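Local structure of acyl-CoA dehydrogenase domain protein Tcur3481 (Thermomonospora curvata, 6WY9) at residues B[133-147]-B[165-178]. The protein binds FAD and, as a member of the acyl-CoA dehydrogenase family, probably oxidises acyl-CoA thioesters. Sequence-based numbering, arbitrary orientation.
Sequences APGCTAVPDGDGWRL and VSATGPDGPGLFLV
Thr168 joins the two segments through three hydrogen bonds. Its OG1 donates to Pro134 O at 2.8 Å, lying in the carbonyl plane on a lone pair; the first torsion, which sets OG1 anti to the carbonyl carbon and beside its own backbone N, turns the hydroxyl to Pro134. Thr168 N meets Cys136 O nearly straight, with 169° at the hydrogen, whereas Ala138 N reaches Thr168 O from well above the carbonyl plane. The last two bonds flank Thr137 and make a single parallel bridge between Thr137 and Thr168, prolonged by a CA-H...O contact from Gly169 CA to Ala138 O (3.3 Å). Strands 137-141 and 165-169 cross at a wide angle, and their backbones are bridged at this one pair.

Beyond the bridge the two hairpins pack by side chains. Phe176 turns its ring edge to the five-membered ring of Trp145, a T-shaped pair with planes at 67° and CE2 of Phe176 3.6 Å from CD2 of Trp145. Pro140 CA lies over the opposite indole face, while Pro170 CD abuts the edge at CZ3. With the indole cut back to an alanine here, the edge of Phe176 would probably lose the face it points at, and Pro170 CD its neighbour. Leu147 CD2 sits over a face of Phe176, 4.2 Å from the ring centroid, a CH-pi contact; its other branch, CD1, meets Val178 CG2 tip to tip at 3.7 Å. At the other end Pro134 lays CD against Pro173 CB (3.7 Å).

The hairpin of strands 137-141 and 144-147 thus folds over that of 165-169 and 172-178; strands 144-147 and 172-178 run nearly perpendicular (93°), and Trp145, Leu147 and Ala138 meet Phe176 in the angle between the hairpins. Two hairpins of one curled mixed sheet, turned across each other, are consistent with the central beta domain of the acyl-CoA dehydrogenase fold, here away from the FAD sites.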
ATOM      1  N   ALA B 133       5.970  11.473  27.803  1.00 46.02           N
ATOM      2  CA  ALA B 133       6.983  11.384  28.862  1.00 47.22           C
ATOM      3  C   ALA B 133       8.097  12.377  28.528  1.00 48.09           C
ATOM      4  O   ALA B 133       9.225  11.998  28.180  1.00 47.22           O
ATOM      5  CB  ALA B 133       7.502   9.942  29.012  1.00 47.32           C
ATOM      6  N   PRO B 134       7.807  13.680  28.635  1.00 48.67           N
ATOM      7  CA  PRO B 134       8.820  14.698  28.307  1.00 48.94           C
ATOM      8  C   PRO B 134      10.080  14.508  29.140  1.00 47.85           C
ATOM      9  O   PRO B 134      10.013  14.229  30.341  1.00 48.80           O
ATOM     10  CB  PRO B 134       8.134  16.031  28.655  1.00 50.69           C
ATOM     11  CG  PRO B 134       6.740  15.699  29.091  1.00 51.19           C
ATOM     12  CD  PRO B 134       6.613  14.229  29.298  1.00 50.25           C
ATOM     13  N   GLY B 135      11.243  14.702  28.500  1.00 46.23           N
ATOM     14  CA  GLY B 135      12.495  14.772  29.246  1.00 47.71           C
ATOM     15  C   GLY B 135      12.711  16.104  29.945  1.00 49.60           C
ATOM     16  O   GLY B 135      13.428  16.175  30.946  1.00 53.48           O
ATOM     17  N   CYS B 136      12.106  17.166  29.437  1.00 49.93           N
ATOM     18  CA  CYS B 136      12.105  18.435  30.145  1.00 51.95           C
ATOM     19  C   CYS B 136      11.624  18.225  31.576  1.00 54.28           C
ATOM     20  O   CYS B 136      10.679  17.468  31.825  1.00 53.63           O
ATOM     21  CB  CYS B 136      11.219  19.435  29.392  1.00 51.72           C
ATOM     22  SG  CYS B 136      11.411  21.188  29.971  1.00 55.70           S
ATOM     23  N   THR B 137      12.335  18.836  32.527  1.00 55.56           N
ATOM     24  CA  THR B 137      12.114  18.621  33.954  1.00 58.53           C
ATOM     25  C   THR B 137      11.364  19.792  34.578  1.00 58.31           C
ATOM     26  O   THR B 137      11.550  20.946  34.180  1.00 58.33           O
ATOM     27  CB  THR B 137      13.449  18.444  34.676  1.00 60.76           C
ATOM     28  OG1 THR B 137      14.162  17.378  34.047  1.00 60.52           O
ATOM     29  CG2 THR B 137      13.221  18.085  36.122  1.00 64.43           C
ATOM     30  N   ALA B 138      10.536  19.489  35.583  1.00 57.28           N
ATOM     31  CA  ALA B 138       9.834  20.514  36.350  1.00 58.02           C
ATOM     32  C   ALA B 138      10.176  20.334  37.827  1.00 59.55           C
ATOM     33  O   ALA B 138       9.980  19.239  38.370  1.00 59.90           O
ATOM     34  CB  ALA B 138       8.318  20.423  36.117  1.00 57.38           C
ATOM     35  N   VAL B 139      10.708  21.373  38.459  1.00 60.32           N
ATOM     36  CA  VAL B 139      11.129  21.344  39.863  1.00 63.93           C
ATOM     37  C   VAL B 139      10.192  22.245  40.666  1.00 66.96           C
ATOM     38  O   VAL B 139       9.905  23.364  40.222  1.00 67.05           O
ATOM     39  CB  VAL B 139      12.595  21.800  40.029  1.00 64.87           C
ATOM     40  CG1 VAL B 139      13.013  21.817  41.487  1.00 67.13           C
ATOM     41  CG2 VAL B 139      13.511  20.882  39.242  1.00 64.08           C
ATOM     42  N   PRO B 140       9.693  21.796  41.830  1.00 68.71           N
ATOM     43  CA  PRO B 140       8.856  22.663  42.676  1.00 71.45           C
ATOM     44  C   PRO B 140       9.632  23.859  43.193  1.00 73.77           C
ATOM     45  O   PRO B 140      10.803  23.751  43.546  1.00 73.42           O
ATOM     46  CB  PRO B 140       8.451  21.751  43.840  1.00 73.47           C
ATOM     47  CG  PRO B 140       8.584  20.376  43.302  1.00 72.09           C
ATOM     48  CD  PRO B 140       9.742  20.416  42.341  1.00 69.91           C
ATOM     49  N   ASP B 141       8.960  25.004  43.254  1.00 76.75           N
ATOM     50  CA  ASP B 141       9.582  26.206  43.805  1.00 82.43           C
ATOM     51  C   ASP B 141       8.462  27.031  44.436  1.00 82.90           C
ATOM     52  O   ASP B 141       7.763  27.760  43.728  1.00 81.60           O
ATOM     53  CB  ASP B 141      10.319  26.974  42.716  1.00 85.92           C
ATOM     54  CG  ASP B 141      11.212  28.064  43.268  1.00 93.40           C
ATOM     55  OD1 ASP B 141      11.241  28.244  44.503  1.00 98.10           O
ATOM     56  OD2 ASP B 141      11.887  28.739  42.460  1.00 94.35           O
ATOM     57  N   GLY B 142       8.296  26.905  45.754  1.00 86.48           N
ATOM     58  CA  GLY B 142       7.123  27.481  46.387  1.00 91.09           C
ATOM     59  C   GLY B 142       5.868  26.919  45.754  1.00 93.69           C
ATOM     60  O   GLY B 142       5.780  25.725  45.445  1.00 90.37           O
ATOM     61  N   ASP B 143       4.884  27.791  45.526  1.00101.33           N
ATOM     62  CA  ASP B 143       3.681  27.404  44.792  1.00105.55           C
ATOM     63  C   ASP B 143       3.873  27.443  43.274  1.00101.01           C
ATOM     64  O   ASP B 143       2.889  27.367  42.529  1.00102.20           O
ATOM     65  CB  ASP B 143       2.497  28.287  45.205  1.00113.94           C
ATOM     66  CG  ASP B 143       2.833  29.768  45.190  1.00119.03           C
ATOM     67  OD1 ASP B 143       1.890  30.589  45.154  1.00121.55           O
ATOM     68  OD2 ASP B 143       4.035  30.113  45.206  1.00120.15           O
ATOM     69  N   GLY B 144       5.114  27.546  42.804  1.00 93.86           N
ATOM     70  CA  GLY B 144       5.381  27.505  41.385  1.00 84.33           C
ATOM     71  C   GLY B 144       6.337  26.396  41.004  1.00 76.23           C
ATOM     72  O   GLY B 144       6.560  25.445  41.767  1.00 76.15           O
ATOM     73  N   TRP B 145       6.932  26.530  39.829  1.00 70.41           N
ATOM     74  CA  TRP B 145       7.803  25.506  39.279  1.00 67.37           C
ATOM     75  C   TRP B 145       8.942  26.179  38.533  1.00 68.11           C
ATOM     76  O   TRP B 145       8.801  27.298  38.032  1.00 69.48           O
ATOM     77  CB  TRP B 145       7.036  24.573  38.320  1.00 63.64           C
ATOM     78  CG  TRP B 145       5.928  23.850  38.989  1.00 63.71           C
ATOM     79  CD1 TRP B 145       4.692  24.330  39.267  1.00 64.60           C
ATOM     80  CD2 TRP B 145       5.965  22.517  39.488  1.00 65.14           C
ATOM     81  NE1 TRP B 145       3.949  23.379  39.915  1.00 66.10           N
ATOM     82  CE2 TRP B 145       4.707  22.253  40.062  1.00 66.85           C
ATOM     83  CE3 TRP B 145       6.943  21.519  39.505  1.00 65.66           C
ATOM     84  CZ2 TRP B 145       4.397  21.035  40.661  1.00 69.77           C
ATOM     85  CZ3 TRP B 145       6.635  20.301  40.093  1.00 68.20           C
ATOM     86  CH2 TRP B 145       5.371  20.072  40.666  1.00 70.05           C
ATOM     87  N   ARG B 146      10.067  25.472  38.436  1.00 66.35           N
ATOM     88  CA  ARG B 146      11.108  25.848  37.490  1.00 64.35           C
ATOM     89  C   ARG B 146      11.394  24.679  36.558  1.00 60.73           C
ATOM     90  O   ARG B 146      11.536  23.535  37.011  1.00 59.89           O
ATOM     91  CB  ARG B 146      12.362  26.307  38.223  1.00 67.78           C
ATOM     92  CG  ARG B 146      12.097  27.551  39.008  1.00 72.90           C
ATOM     93  CD  ARG B 146      13.351  28.150  39.557  1.00 78.62           C
ATOM     94  NE  ARG B 146      13.060  29.346  40.337  1.00 84.43           N
ATOM     95  CZ  ARG B 146      12.970  30.567  39.825  1.00 86.74           C
ATOM     96  NH1 ARG B 146      12.707  31.610  40.609  1.00 90.76           N
ATOM     97  NH2 ARG B 146      13.151  30.752  38.531  1.00 84.56           N
ATOM     98  N   LEU B 147      11.465  24.992  35.259  1.00 59.67           N
ATOM     99  CA  LEU B 147      11.613  24.050  34.162  1.00 57.95           C
ATOM    100  C   LEU B 147      13.006  24.153  33.561  1.00 58.25           C
ATOM    101  O   LEU B 147      13.497  25.255  33.281  1.00 58.87           O
ATOM    102  CB  LEU B 147      10.593  24.330  33.041  1.00 58.25           C
ATOM    103  CG  LEU B 147       9.120  24.540  33.424  1.00 60.14           C
ATOM    104  CD1 LEU B 147       8.228  24.756  32.205  1.00 57.14           C
ATOM    105  CD2 LEU B 147       8.608  23.379  34.278  1.00 62.07           C
ATOM    106  N   VAL B 165       4.100  24.320  28.064  1.00 46.82           N
ATOM    107  CA  VAL B 165       5.306  23.497  27.941  1.00 44.97           C
ATOM    108  C   VAL B 165       5.087  22.201  28.720  1.00 44.74           C
ATOM    109  O   VAL B 165       4.794  22.256  29.916  1.00 44.93           O
ATOM    110  CB  VAL B 165       6.536  24.232  28.516  1.00 45.55           C
ATOM    111  CG1 VAL B 165       7.799  23.311  28.524  1.00 46.82           C
ATOM    112  CG2 VAL B 165       6.777  25.551  27.792  1.00 45.85           C
ATOM    113  N   SER B 166       5.268  21.046  28.065  1.00 43.97           N
ATOM    114  CA  SER B 166       5.169  19.775  28.768  1.00 44.17           C
ATOM    115  C   SER B 166       6.514  19.445  29.430  1.00 45.77           C
ATOM    116  O   SER B 166       7.586  19.691  28.859  1.00 45.52           O
ATOM    117  CB  SER B 166       4.711  18.662  27.795  1.00 43.52           C
ATOM    118  OG  SER B 166       5.724  18.326  26.864  1.00 41.78           O
ATOM    119  N   ALA B 167       6.449  18.941  30.667  1.00 46.23           N
ATOM    120  CA  ALA B 167       7.625  18.610  31.478  1.00 48.22           C
ATOM    121  C   ALA B 167       7.253  17.544  32.509  1.00 49.83           C
ATOM    122  O   ALA B 167       6.083  17.381  32.866  1.00 52.74           O
ATOM    123  CB  ALA B 167       8.190  19.852  32.186  1.00 48.35           C
ATOM    124  N   THR B 168       8.254  16.821  32.988  1.00 48.89           N
ATOM    125  CA  THR B 168       8.042  15.805  34.026  1.00 51.55           C
ATOM    126  C   THR B 168       8.489  16.349  35.379  1.00 55.01           C
ATOM    127  O   THR B 168       9.654  16.750  35.551  1.00 56.13           O
ATOM    128  CB  THR B 168       8.763  14.508  33.656  1.00 51.50           C
ATOM    129  OG1 THR B 168       8.168  13.994  32.444  1.00 50.72           O
ATOM    130  CG2 THR B 168       8.675  13.426  34.801  1.00 54.41           C
ATOM    131  N   GLY B 169       7.539  16.417  36.322  1.00 57.35           N
ATOM    132  CA  GLY B 169       7.831  16.800  37.681  1.00 60.09           C
ATOM    133  C   GLY B 169       7.999  15.590  38.582  1.00 61.75           C
ATOM    134  O   GLY B 169       8.112  14.459  38.109  1.00 60.14           O
ATOM    135  N   PRO B 170       8.046  15.813  39.903  1.00 64.61           N
ATOM    136  CA  PRO B 170       8.143  14.674  40.837  1.00 67.79           C
ATOM    137  C   PRO B 170       6.960  13.723  40.768  1.00 69.57           C
ATOM    138  O   PRO B 170       7.110  12.552  41.113  1.00 71.54           O
ATOM    139  CB  PRO B 170       8.227  15.341  42.223  1.00 70.10           C
ATOM    140  CG  PRO B 170       8.578  16.748  41.973  1.00 69.34           C
ATOM    141  CD  PRO B 170       8.152  17.111  40.586  1.00 65.97           C
ATOM    142  N   ASP B 171       5.776  14.182  40.370  1.00 70.15           N
ATOM    143  CA  ASP B 171       4.617  13.306  40.285  1.00 71.16           C
ATOM    144  C   ASP B 171       4.275  12.920  38.853  1.00 66.68           C
ATOM    145  O   ASP B 171       3.147  12.492  38.594  1.00 68.01           O
ATOM    146  CB  ASP B 171       3.399  13.953  40.938  1.00 75.99           C
ATOM    147  CG  ASP B 171       3.457  13.917  42.435  1.00 82.67           C
ATOM    148  OD1 ASP B 171       3.871  12.882  42.993  1.00 85.46           O
ATOM    149  OD2 ASP B 171       3.081  14.927  43.054  1.00 85.33           O
ATOM    150  N   GLY B 172       5.205  13.084  37.913  1.00 60.95           N
ATOM    151  CA  GLY B 172       4.997  12.611  36.565  1.00 56.88           C
ATOM    152  C   GLY B 172       4.857  13.735  35.550  1.00 54.02           C
ATOM    153  O   GLY B 172       5.015  14.918  35.861  1.00 53.89           O
ATOM    154  N   PRO B 173       4.555  13.384  34.308  1.00 55.20           N
ATOM    155  CA  PRO B 173       4.452  14.411  33.257  1.00 52.39           C
ATOM    156  C   PRO B 173       3.343  15.416  33.556  1.00 53.22           C
ATOM    157  O   PRO B 173       2.305  15.070  34.117  1.00 55.52           O
ATOM    158  CB  PRO B 173       4.136  13.592  32.000  1.00 52.46           C
ATOM    159  CG  PRO B 173       4.508  12.157  32.360  1.00 53.60           C
ATOM    160  CD  PRO B 173       4.251  12.032  33.814  1.00 55.04           C
ATOM    161  N   GLY B 174       3.556  16.678  33.168  1.00 49.99           N
ATOM    162  CA  GLY B 174       2.519  17.679  33.321  1.00 49.53           C
ATOM    163  C   GLY B 174       2.584  18.758  32.250  1.00 48.14           C
ATOM    164  O   GLY B 174       3.410  18.723  31.339  1.00 46.52           O
ATOM    165  N   LEU B 175       1.691  19.730  32.363  1.00 49.14           N
ATOM    166  CA  LEU B 175       1.655  20.838  31.421  1.00 49.08           C
ATOM    167  C   LEU B 175       1.712  22.142  32.221  1.00 49.77           C
ATOM    168  O   LEU B 175       0.988  22.308  33.220  1.00 52.75           O
ATOM    169  CB  LEU B 175       0.401  20.749  30.516  1.00 48.60           C
ATOM    170  CG  LEU B 175       0.360  21.573  29.221  1.00 49.07           C
ATOM    171  CD1 LEU B 175       1.506  21.171  28.295  1.00 46.23           C
ATOM    172  CD2 LEU B 175      -0.983  21.402  28.493  1.00 49.93           C
ATOM    173  N   PHE B 176       2.598  23.053  31.801  1.00 48.93           N
ATOM    174  CA  PHE B 176       2.923  24.252  32.573  1.00 51.18           C
ATOM    175  C   PHE B 176       2.883  25.473  31.679  1.00 52.55           C
ATOM    176  O   PHE B 176       3.403  25.437  30.560  1.00 53.35           O
ATOM    177  CB  PHE B 176       4.320  24.161  33.189  1.00 51.66           C
ATOM    178  CG  PHE B 176       4.535  22.938  34.030  1.00 51.91           C
ATOM    179  CD1 PHE B 176       4.782  21.696  33.435  1.00 50.35           C
ATOM    180  CD2 PHE B 176       4.504  23.039  35.410  1.00 52.97           C
ATOM    181  CE1 PHE B 176       4.988  20.565  34.244  1.00 50.93           C
ATOM    182  CE2 PHE B 176       4.700  21.943  36.217  1.00 54.12           C
ATOM    183  CZ  PHE B 176       4.953  20.705  35.638  1.00 53.07           C
ATOM    184  N   LEU B 177       2.307  26.563  32.191  1.00 52.34           N
ATOM    185  CA  LEU B 177       2.244  27.826  31.472  1.00 54.79           C
ATOM    186  C   LEU B 177       3.497  28.658  31.720  1.00 57.31           C
ATOM    187  O   LEU B 177       3.919  28.854  32.872  1.00 57.19           O
ATOM    188  CB  LEU B 177       1.001  28.618  31.881  1.00 58.49           C
ATOM    189  CG  LEU B 177       0.721  29.846  31.010  1.00 61.00           C
ATOM    190  CD1 LEU B 177      -0.763  29.998  30.769  1.00 63.78           C
ATOM    191  CD2 LEU B 177       1.279  31.095  31.690  1.00 62.69           C
ATOM    192  N   VAL B 178       4.062  29.191  30.642  1.00 59.80           N
ATOM    193  CA  VAL B 178       5.284  29.982  30.723  1.00 63.24           C
ATOM    194  C   VAL B 178       5.090  31.282  29.959  1.00 61.60           C
ATOM    195  O   VAL B 178       4.560  31.278  28.840  1.00 59.61           O
ATOM    196  CB  VAL B 178       6.480  29.191  30.156  1.00 64.73           C
ATOM    197  CG1 VAL B 178       7.683  30.072  30.089  1.00 68.21           C
ATOM    198  CG2 VAL B 178       6.747  27.972  31.029  1.00 64.76           C
TER